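Local coordinates for protein phage terminase large subunit (Thermus phage P7426, PDB 5TGE) that probably uses ATP hydrolysis to drive viral DNA into empty capsids and cuts the genome, the piece present here being its C-terminal nuclease domain, at residues L152-N157 against R175-I180; V53-D58 against V65-M70; F45-D50 against A73-Q78. All coordinates share one frame; numbering follows the deposited sequence.

Contact 1: residues L152-N157 against R175-I180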
loop_
_atom_site.group_PDB
_atom_site.type_symbol
_atom_site.label_atom_id
_atom_site.label_comp_id
_atom_site.label_asym_id
_atom_site.label_seq_id
_atom_site.Cartn_x
_atom_site.Cartn_y
_atom_site.Cartn_z
ATOM N N LEU A 152 7.550 8.056 -5.904
ATOM C CA LEU A 152 7.455 8.284 -7.340
ATOM C C LEU A 152 8.361 7.335 -8.114
ATOM O O LEU A 152 7.958 6.782 -9.143
ATOM C CB LEU A 152 7.798 9.740 -7.656
ATOM C CG LEU A 152 6.634 10.734 -7.618
ATOM C CD1 LEU A 152 5.763 10.565 -8.851
ATOM C CD2 LEU A 152 5.806 10.573 -6.350
ATOM N N ASP A 153 9.587 7.122 -7.629
ATOM C CA ASP A 153 10.533 6.287 -8.365
ATOM C C ASP A 153 10.025 4.858 -8.505
ATOM O O ASP A 153 10.105 4.268 -9.589
ATOM C CB ASP A 153 11.898 6.308 -7.677
ATOM C CG ASP A 153 12.623 7.635 -7.847
ATOM O OD1 ASP A 153 12.289 8.389 -8.787
ATOM O OD2 ASP A 153 13.534 7.922 -7.043
ATOM N N GLU A 154 9.498 4.278 -7.424
ATOM C CA GLU A 154 9.018 2.902 -7.502
ATOM C C GLU A 154 7.882 2.771 -8.505
ATOM O O GLU A 154 7.843 1.816 -9.290
ATOM C CB GLU A 154 8.571 2.414 -6.125
ATOM C CG GLU A 154 9.712 1.977 -5.221
ATOM C CD GLU A 154 9.268 0.991 -4.156
ATOM O OE1 GLU A 154 8.181 0.391 -4.311
ATOM O OE2 GLU A 154 10.005 0.815 -3.162
ATOM N N LEU A 155 6.945 3.721 -8.499
ATOM C CA LEU A 155 5.842 3.677 -9.452
ATOM C C LEU A 155 6.358 3.738 -10.885
ATOM O O LEU A 155 5.934 2.954 -11.742
ATOM C CB LEU A 155 4.871 4.825 -9.172
ATOM C CG LEU A 155 4.196 4.783 -7.800
ATOM C CD1 LEU A 155 3.447 6.074 -7.530
ATOM C CD2 LEU A 155 3.255 3.595 -7.697
ATOM N N ARG A 156 7.277 4.666 -11.162
ATOM C CA ARG A 156 7.854 4.762 -12.499
ATOM C C ARG A 156 8.599 3.488 -12.873
ATOM O O ARG A 156 8.522 3.026 -14.016
ATOM C CB ARG A 156 8.797 5.963 -12.582
ATOM C CG ARG A 156 8.108 7.307 -12.728
ATOM C CD ARG A 156 9.113 8.419 -13.001
ATOM N NE ARG A 156 8.578 9.737 -12.665
ATOM C CZ ARG A 156 8.943 10.464 -11.610
ATOM N NH1 ARG A 156 9.866 10.025 -10.763
ATOM N NH2 ARG A 156 8.384 11.647 -11.402
ATOM N N ASN A 157 9.326 2.909 -11.922
ATOM C CA ASN A 157 10.197 1.775 -12.204
ATOM C C ASN A 157 9.445 0.455 -12.332
ATOM O O ASN A 157 10.043 -0.539 -12.758
ATOM C CB ASN A 157 11.257 1.672 -11.104
ATOM C CG ASN A 157 12.324 0.650 -11.417
ATOM O OD1 ASN A 157 13.134 0.837 -12.325
ATOM N ND2 ASN A 157 12.343 -0.435 -10.652
ATOM N N ARG A 175 16.359 -1.011 -8.901
ATOM C CA ARG A 175 16.446 -1.191 -7.455
ATOM C C ARG A 175 15.757 -2.476 -7.022
ATOM O O ARG A 175 16.192 -3.124 -6.062
ATOM C CB ARG A 175 15.827 -0.001 -6.723
ATOM C CG ARG A 175 16.527 1.320 -6.946
ATOM C CD ARG A 175 16.055 2.347 -5.929
ATOM N NE ARG A 175 15.865 3.663 -6.529
ATOM C CZ ARG A 175 16.829 4.565 -6.687
ATOM N NH1 ARG A 175 18.067 4.302 -6.291
ATOM N NH2 ARG A 175 16.553 5.735 -7.246
ATOM N N GLY A 176 14.679 -2.853 -7.703
ATOM C CA GLY A 176 13.998 -4.094 -7.401
ATOM C C GLY A 176 13.090 -4.046 -6.197
ATOM O O GLY A 176 12.943 -5.058 -5.504
ATOM N N HIS A 177 12.473 -2.900 -5.925
ATOM C CA HIS A 177 11.570 -2.740 -4.793
ATOM C C HIS A 177 10.151 -2.525 -5.300
ATOM O O HIS A 177 9.915 -1.668 -6.158
ATOM C CB HIS A 177 11.999 -1.564 -3.911
ATOM C CG HIS A 177 13.363 -1.720 -3.314
ATOM N ND1 HIS A 177 13.754 -2.854 -2.633
ATOM C CD2 HIS A 177 14.426 -0.882 -3.291
ATOM C CE1 HIS A 177 15.000 -2.709 -2.222
ATOM N NE2 HIS A 177 15.432 -1.522 -2.608
ATOM N N ASP A 178 9.211 -3.315 -4.771
ATOM C CA ASP A 178 7.792 -3.147 -5.061
ATOM C C ASP A 178 6.969 -3.056 -3.779
ATOM O O ASP A 178 5.752 -3.258 -3.813
ATOM C CB ASP A 178 7.276 -4.291 -5.938
ATOM C CG ASP A 178 7.140 -5.601 -5.180
ATOM O OD1 ASP A 178 7.747 -5.740 -4.097
ATOM O OD2 ASP A 178 6.425 -6.499 -5.675
ATOM N N ASP A 179 7.611 -2.750 -2.649
ATOM C CA ASP A 179 6.915 -2.780 -1.368
ATOM C C ASP A 179 5.979 -1.589 -1.204
ATOM O O ASP A 179 4.921 -1.721 -0.577
ATOM C CB ASP A 179 7.934 -2.829 -0.229
ATOM C CG ASP A 179 8.932 -3.963 -0.393
ATOM O OD1 ASP A 179 8.655 -5.080 0.095
ATOM O OD2 ASP A 179 9.991 -3.737 -1.018
ATOM N N ILE A 180 6.341 -0.427 -1.749
ATOM C CA ILE A 180 5.418 0.703 -1.740
ATOM C C ILE A 180 4.242 0.426 -2.667
ATOM O O ILE A 180 3.085 0.696 -2.324
ATOM C CB ILE A 180 6.149 2.000 -2.135
ATOM C CG1 ILE A 180 7.317 2.276 -1.182
ATOM C CG2 ILE A 180 5.177 3.173 -2.125
ATOM C CD1 ILE A 180 8.187 3.457 -1.593
HETATM O O HOH W 1 9.350 -0.486 -8.810
#
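In this RNase H-like nuclease domain, Glu154 of helix 149-157 reaches across to the turn that starts helix 179-188, the helix whose first residue, Asp179, is a predicted ligand of a catalytic magnesium. The carboxylate lies over the first turn: Glu154 OE1 accepts from Ile180 N at 3.3 Å, met on the syn side but with the donor 28° out of the carboxylate plane, and the bond is bent, with an N-H...O angle of 137°. Glutamate suits this place because it is long enough to bridge the gap. Its CG stands anti to the carbonyl carbon (chi1 -80°), and the chain beyond runs extended to the helix N-terminus, which may partly stabilise its charge, although His177 O and the acids Asp178 and Asp179 close by would probably work against this. The same carboxylate also packs against carbon atoms. OE2, which has a long, weak ion pair with Arg69, lies 3.2 Å from His177 CB, and Ile180, crossing the glutamate at about a right angle, brings CD1 to 3.7 Å from Glu154 CD. The His177 ring packs edge-to-face with Tyr51 and lies near Asp50. A water joins the backbones, donating to both Glu154 O and His177 O. Asn157 ND2 bonds instead to Tyr173 O, shortly before 175-180. Farther out, Asp153 is shared among three basic residues, Arg156, Lys149 and Arg175. The last, bent at chi3, forms a long salt bridge, Asp153 OD2 standing 3.7 Å from Arg175 NH2.

Contact 2: residues V53-D58 against V65-M70; sequences VFSVLD and VCLERM
The ring of Phe54 and the guanidinium of Arg69 are the flat groups here, on opposite faces of an antiparallel hairpin. Met70 comes to the ring obliquely, its CE 3.6 Å from Phe54 CE2 and its SD 5.1 Å from the ring centroid, a Met-aromatic contact. The methionine gets there by folding back: CG sits between the backbone N and the carbonyl carbon (chi1 59°), and bends at chi2 and chi3 bring the flexible thioether back to Phe54, diagonally across the strands. At the guanidinium, Val53 CG2 lies at the edge, near its plane, and also packs on the aliphatic part, 4.0 Å from Arg69 CG. Between these faces the strands run 4.7 Å apart at 177°. Phe54 and Glu68 form a hydrogen-bonded pair, Phe54 N giving to Glu68 O at 2.8 Å and Glu68 N to Phe54 O at 2.9 Å. Val56 N bonds to Cys66 O, but Val56 O takes a weak bond from Val65 N, 3.0 Å away; the near-helical backbone of Val65 there is consistent with a beta bulge. Branched Val56 fits the extended backbone and packs CG1 against Val65 CG2 at 3.8 Å. On the other face Leu67 CD1 touches Ser55 OG, whose small hydroxyl bonds to Ser183. The hairpin is central in the mixed sheet, with strand 39-44 beside 51-58 and strand 27-29 beside 63-71. Helix 179-188 packs on the face of Val53, Ser55 and Arg69, while helix 75-87 packs on that of Phe54 and Val56, where its Arg81 forms a salt bridge with Glu68.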
loop_
_atom_site.group_PDB
_atom_site.type_symbol
_atom_site.label_atom_id
_atom_site.label_comp_id
_atom_site.label_asym_id
_atom_site.label_seq_id
_atom_site.Cartn_x
_atom_site.Cartn_y
_atom_site.Cartn_z
ATOM N N VAL A 53 6.289 -1.391 4.376
ATOM C CA VAL A 53 5.592 -0.144 4.085
ATOM C C VAL A 53 4.178 -0.222 4.645
ATOM O O VAL A 53 3.482 -1.225 4.449
ATOM C CB VAL A 53 5.557 0.140 2.571
ATOM C CG1 VAL A 53 4.938 1.501 2.299
ATOM C CG2 VAL A 53 6.961 0.058 1.979
ATOM N N PHE A 54 3.755 0.839 5.333
ATOM C CA PHE A 54 2.386 0.996 5.812
ATOM C C PHE A 54 1.804 2.259 5.193
ATOM O O PHE A 54 2.364 3.348 5.364
ATOM C CB PHE A 54 2.333 1.092 7.341
ATOM C CG PHE A 54 2.940 -0.085 8.054
ATOM C CD1 PHE A 54 2.852 -1.360 7.526
ATOM C CD2 PHE A 54 3.599 0.089 9.262
ATOM C CE1 PHE A 54 3.410 -2.438 8.187
ATOM C CE2 PHE A 54 4.158 -0.985 9.924
ATOM C CZ PHE A 54 4.064 -2.249 9.385
ATOM N N SER A 55 0.681 2.119 4.489
ATOM C CA SER A 55 0.022 3.238 3.821
ATOM C C SER A 55 -1.364 3.425 4.427
ATOM O O SER A 55 -2.228 2.551 4.294
ATOM C CB SER A 55 -0.070 2.996 2.314
ATOM O OG SER A 55 1.217 2.937 1.730
ATOM N N VAL A 56 -1.577 4.564 5.081
ATOM C CA VAL A 56 -2.863 4.890 5.692
ATOM C C VAL A 56 -3.712 5.618 4.660
ATOM O O VAL A 56 -3.362 6.720 4.225
ATOM C CB VAL A 56 -2.685 5.750 6.952
ATOM C CG1 VAL A 56 -4.031 5.983 7.629
ATOM C CG2 VAL A 56 -1.702 5.102 7.917
ATOM N N LEU A 57 -4.834 5.013 4.281
ATOM C CA LEU A 57 -5.734 5.582 3.286
ATOM C C LEU A 57 -6.951 6.189 3.972
ATOM O O LEU A 57 -7.566 5.555 4.836
ATOM C CB LEU A 57 -6.175 4.514 2.284
ATOM C CG LEU A 57 -7.223 4.940 1.254
ATOM C CD1 LEU A 57 -6.760 6.152 0.459
ATOM C CD2 LEU A 57 -7.535 3.786 0.325
ATOM N N ASP A 58 -7.289 7.420 3.591
ATOM C CA ASP A 58 -8.516 8.067 4.046
ATOM C C ASP A 58 -9.634 7.665 3.092
ATOM O O ASP A 58 -9.666 8.107 1.940
ATOM C CB ASP A 58 -8.343 9.583 4.095
ATOM C CG ASP A 58 -9.540 10.293 4.709
ATOM O OD1 ASP A 58 -10.689 9.887 4.434
ATOM O OD2 ASP A 58 -9.331 11.259 5.476
ATOM N N VAL A 65 -2.994 9.633 3.780
ATOM C CA VAL A 65 -2.709 10.683 4.755
ATOM C C VAL A 65 -1.471 10.406 5.590
ATOM O O VAL A 65 -1.004 11.306 6.298
ATOM C CB VAL A 65 -3.910 10.892 5.698
ATOM C CG1 VAL A 65 -5.147 11.278 4.897
ATOM C CG2 VAL A 65 -4.175 9.645 6.525
ATOM N N CYS A 66 -0.929 9.192 5.537
ATOM C CA CYS A 66 0.280 8.872 6.281
ATOM C C CYS A 66 0.939 7.660 5.640
ATOM O O CYS A 66 0.251 6.746 5.180
ATOM C CB CYS A 66 -0.024 8.595 7.759
ATOM S SG CYS A 66 1.441 8.260 8.763
ATOM N N LEU A 67 2.269 7.665 5.612
ATOM C CA LEU A 67 3.034 6.550 5.075
ATOM C C LEU A 67 4.231 6.291 5.973
ATOM O O LEU A 67 4.861 7.229 6.469
ATOM C CB LEU A 67 3.507 6.821 3.643
ATOM C CG LEU A 67 4.152 5.611 2.967
ATOM C CD1 LEU A 67 3.539 5.363 1.600
ATOM C CD2 LEU A 67 5.651 5.810 2.854
ATOM N N GLU A 68 4.538 5.014 6.179
ATOM C CA GLU A 68 5.635 4.599 7.043
ATOM C C GLU A 68 6.439 3.538 6.312
ATOM O O GLU A 68 5.897 2.491 5.942
ATOM C CB GLU A 68 5.108 4.064 8.377
ATOM C CG GLU A 68 6.139 4.047 9.484
ATOM C CD GLU A 68 5.530 3.739 10.837
ATOM O OE1 GLU A 68 4.376 4.151 11.077
ATOM O OE2 GLU A 68 6.205 3.085 11.658
ATOM N N ARG A 69 7.722 3.813 6.094
ATOM C CA ARG A 69 8.628 2.895 5.419
ATOM C C ARG A 69 9.813 2.641 6.336
ATOM O O ARG A 69 10.372 3.585 6.905
ATOM C CB ARG A 69 9.093 3.469 4.077
ATOM C CG ARG A 69 9.870 2.496 3.201
ATOM C CD ARG A 69 9.984 3.029 1.778
ATOM N NE ARG A 69 10.503 2.033 0.842
ATOM C CZ ARG A 69 11.744 2.012 0.363
ATOM N NH1 ARG A 69 12.631 2.933 0.719
ATOM N NH2 ARG A 69 12.102 1.059 -0.483
ATOM N N MET A 70 10.183 1.372 6.490
ATOM C CA MET A 70 11.255 0.987 7.398
ATOM C C MET A 70 12.147 -0.032 6.708
ATOM O O MET A 70 11.653 -1.000 6.125
ATOM C CB MET A 70 10.693 0.413 8.705
ATOM C CG MET A 70 9.809 -0.808 8.529
ATOM S SD MET A 70 8.468 -0.858 9.733
ATOM C CE MET A 70 7.333 0.321 9.002
#

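Contact 3: residues F45-D50 against A73-Q78; sequences FGKNQD and ATWSDQ
The backbone at Gly46 is fully extended, a conformation glycine adopts easily, and it runs past Trp75 and Gln78 in the first turn of helix 75-87. Trp75 CG is anti to the backbone N (chi1 176°), which swings the indole to the loop, and its edge meets the peptide, CE3 lying 3.4 Å from Gly46 O. Lys47 lays its chain over one indole face: CG makes a CH-pi contact 4.1 Å from the centroid of the six-membered ring, and NZ sits 3.7 Å from that of the five-membered ring, a cation-pi interaction 22° off the normal. Phe45 is nearly parallel to the indole (12°) but slid aside, so the rings barely overlap and touch through Phe45 CE1 and Trp75 CH2, 3.8 Å apart. The Gln78 amide has two weak bonds to the same glycine, Gly46 N to OE1 and NE2 to Gly46 O, each 3.4 Å; they are doubtful, since Gln78 OE1 also lies 2.8 Å from Gly46 O, acceptor against acceptor. OE1 has a further weak bond with Ser52 OG, and NE2 is held more firmly by Ala73 O. Adhesion thus rests mainly on the indole. Tryptophan suits the place by offering lysine a broad electron-rich face, whereas the doubtful bonds to Gln78 probably add little hold on the loop that carries Asp50, a predicted modulator of nuclease activity.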
loop_
_atom_site.group_PDB
_atom_site.type_symbol
_atom_site.label_atom_id
_atom_site.label_comp_id
_atom_site.label_asym_id
_atom_site.label_seq_id
_atom_site.Cartn_x
_atom_site.Cartn_y
_atom_site.Cartn_z
ATOM N N PHE A 45 4.456 -6.136 4.451
ATOM C CA PHE A 45 5.429 -6.409 5.499
ATOM C C PHE A 45 5.544 -7.912 5.685
ATOM O O PHE A 45 4.781 -8.693 5.110
ATOM C CB PHE A 45 5.049 -5.709 6.811
ATOM C CG PHE A 45 3.899 -6.363 7.568
ATOM C CD1 PHE A 45 4.003 -6.598 8.935
ATOM C CD2 PHE A 45 2.710 -6.701 6.933
ATOM C CE1 PHE A 45 2.960 -7.175 9.646
ATOM C CE2 PHE A 45 1.661 -7.284 7.645
ATOM C CZ PHE A 45 1.791 -7.518 9.003
ATOM N N GLY A 46 6.506 -8.310 6.509
ATOM C CA GLY A 46 6.821 -9.715 6.645
ATOM C C GLY A 46 8.001 -9.927 7.565
ATOM O O GLY A 46 8.570 -8.982 8.122
ATOM N N LYS A 47 8.372 -11.203 7.704
ATOM C CA LYS A 47 9.425 -11.572 8.642
ATOM C C LYS A 47 10.816 -11.352 8.056
ATOM O O LYS A 47 11.700 -10.826 8.740
ATOM C CB LYS A 47 9.257 -13.029 9.081
ATOM C CG LYS A 47 8.504 -13.194 10.389
ATOM C CD LYS A 47 8.473 -14.649 10.819
ATOM C CE LYS A 47 7.869 -14.815 12.202
ATOM N NZ LYS A 47 8.574 -13.990 13.220
ATOM N N ASN A 48 11.028 -11.739 6.801
ATOM C CA ASN A 48 12.332 -11.638 6.144
ATOM C C ASN A 48 12.178 -10.704 4.949
ATOM O O ASN A 48 12.127 -11.142 3.797
ATOM C CB ASN A 48 12.836 -13.027 5.732
ATOM C CG ASN A 48 13.153 -13.908 6.925
ATOM O OD1 ASN A 48 13.552 -13.417 7.982
ATOM N ND2 ASN A 48 12.975 -15.213 6.764
ATOM N N GLN A 49 12.108 -9.404 5.233
ATOM C CA GLN A 49 11.884 -8.395 4.208
ATOM C C GLN A 49 12.810 -7.217 4.453
ATOM O O GLN A 49 12.870 -6.695 5.571
ATOM C CB GLN A 49 10.426 -7.920 4.206
ATOM C CG GLN A 49 9.571 -8.522 3.112
ATOM C CD GLN A 49 8.253 -7.792 2.956
ATOM O OE1 GLN A 49 8.171 -6.584 3.179
ATOM N NE2 GLN A 49 7.210 -8.524 2.583
ATOM N N ASP A 50 13.522 -6.796 3.406
ATOM C CA ASP A 50 14.359 -5.607 3.519
ATOM C C ASP A 50 13.521 -4.382 3.863
ATOM O O ASP A 50 13.912 -3.571 4.711
ATOM C CB ASP A 50 15.125 -5.368 2.216
ATOM C CG ASP A 50 16.215 -6.396 1.976
ATOM O OD1 ASP A 50 16.523 -7.175 2.903
ATOM O OD2 ASP A 50 16.771 -6.417 0.857
ATOM N N ALA A 73 13.712 -3.513 9.714
ATOM C CA ALA A 73 13.237 -3.521 11.088
ATOM C C ALA A 73 12.934 -4.944 11.539
ATOM O O ALA A 73 12.525 -5.797 10.744
ATOM C CB ALA A 73 11.984 -2.657 11.231
ATOM N N THR A 74 13.138 -5.198 12.828
ATOM C CA THR A 74 12.820 -6.503 13.385
ATOM C C THR A 74 11.328 -6.785 13.247
ATOM O O THR A 74 10.517 -5.888 12.999
ATOM C CB THR A 74 13.220 -6.583 14.860
ATOM O OG1 THR A 74 12.410 -5.684 15.628
ATOM C CG2 THR A 74 14.692 -6.232 15.044
ATOM N N TRP A 75 10.967 -8.057 13.414
ATOM C CA TRP A 75 9.560 -8.434 13.329
ATOM C C TRP A 75 8.750 -7.781 14.442
ATOM O O TRP A 75 7.603 -7.372 14.227
ATOM C CB TRP A 75 9.418 -9.956 13.379
ATOM C CG TRP A 75 7.991 -10.415 13.397
ATOM C CD1 TRP A 75 7.345 -11.056 14.416
ATOM C CD2 TRP A 75 7.025 -10.256 12.349
ATOM N NE1 TRP A 75 6.041 -11.310 14.065
ATOM C CE2 TRP A 75 5.820 -10.828 12.802
ATOM C CE3 TRP A 75 7.065 -9.687 11.072
ATOM C CZ2 TRP A 75 4.665 -10.849 12.022
ATOM C CZ3 TRP A 75 5.917 -9.709 10.300
ATOM C CH2 TRP A 75 4.734 -10.287 10.778
ATOM N N SER A 76 9.329 -7.672 15.640
ATOM C CA SER A 76 8.628 -7.026 16.744
ATOM C C SER A 76 8.450 -5.533 16.504
ATOM O O SER A 76 7.497 -4.934 17.016
ATOM C CB SER A 76 9.383 -7.264 18.052
ATOM O OG SER A 76 9.430 -8.646 18.362
ATOM N N ASP A 77 9.350 -4.915 15.734
ATOM C CA ASP A 77 9.236 -3.487 15.458
ATOM C C ASP A 77 8.115 -3.210 14.465
ATOM O O ASP A 77 7.297 -2.304 14.671
ATOM C CB ASP A 77 10.563 -2.945 14.926
ATOM C CG ASP A 77 11.341 -2.166 15.969
ATOM O OD1 ASP A 77 11.162 -2.431 17.176
ATOM O OD2 ASP A 77 12.138 -1.287 15.578
ATOM N N GLN A 78 8.064 -3.978 13.377
ATOM C CA GLN A 78 7.026 -3.776 12.369
ATOM C C GLN A 78 5.638 -3.885 12.984
ATOM O O GLN A 78 4.769 -3.039 12.743
ATOM C CB GLN A 78 7.192 -4.796 11.243
ATOM C CG GLN A 78 8.493 -4.667 10.477
ATOM C CD GLN A 78 8.775 -5.879 9.618
ATOM O OE1 GLN A 78 7.900 -6.362 8.900
ATOM N NE2 GLN A 78 10.000 -6.385 9.693
HETATM O O HOH W 2 11.758 -3.356 7.327
#

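The three contacts lie beside the predicted two-magnesium site of Asp44, Asp97 and Asp179. Contact 2, in the central sheet, has its centre about 15 Å from the centres of both others, which are themselves about 19 Å apart. Contact 1 brings in Asp179, whose side chain comes within about 4 Å of Asp44 at its nearest atoms, and it leans on contact 2 through Val53 and a weak, long ion pair, Glu154 OE2 to Arg69 NH2 at 3.4 Å. Contact 3 packs on the other face of the hairpin, Phe54 CZ lying 3.5 Å from Gln78 O. Its loop follows Asp44 directly and carries Asp50, about 5 Å from His177 of contact 1 between nearest side-chain atoms.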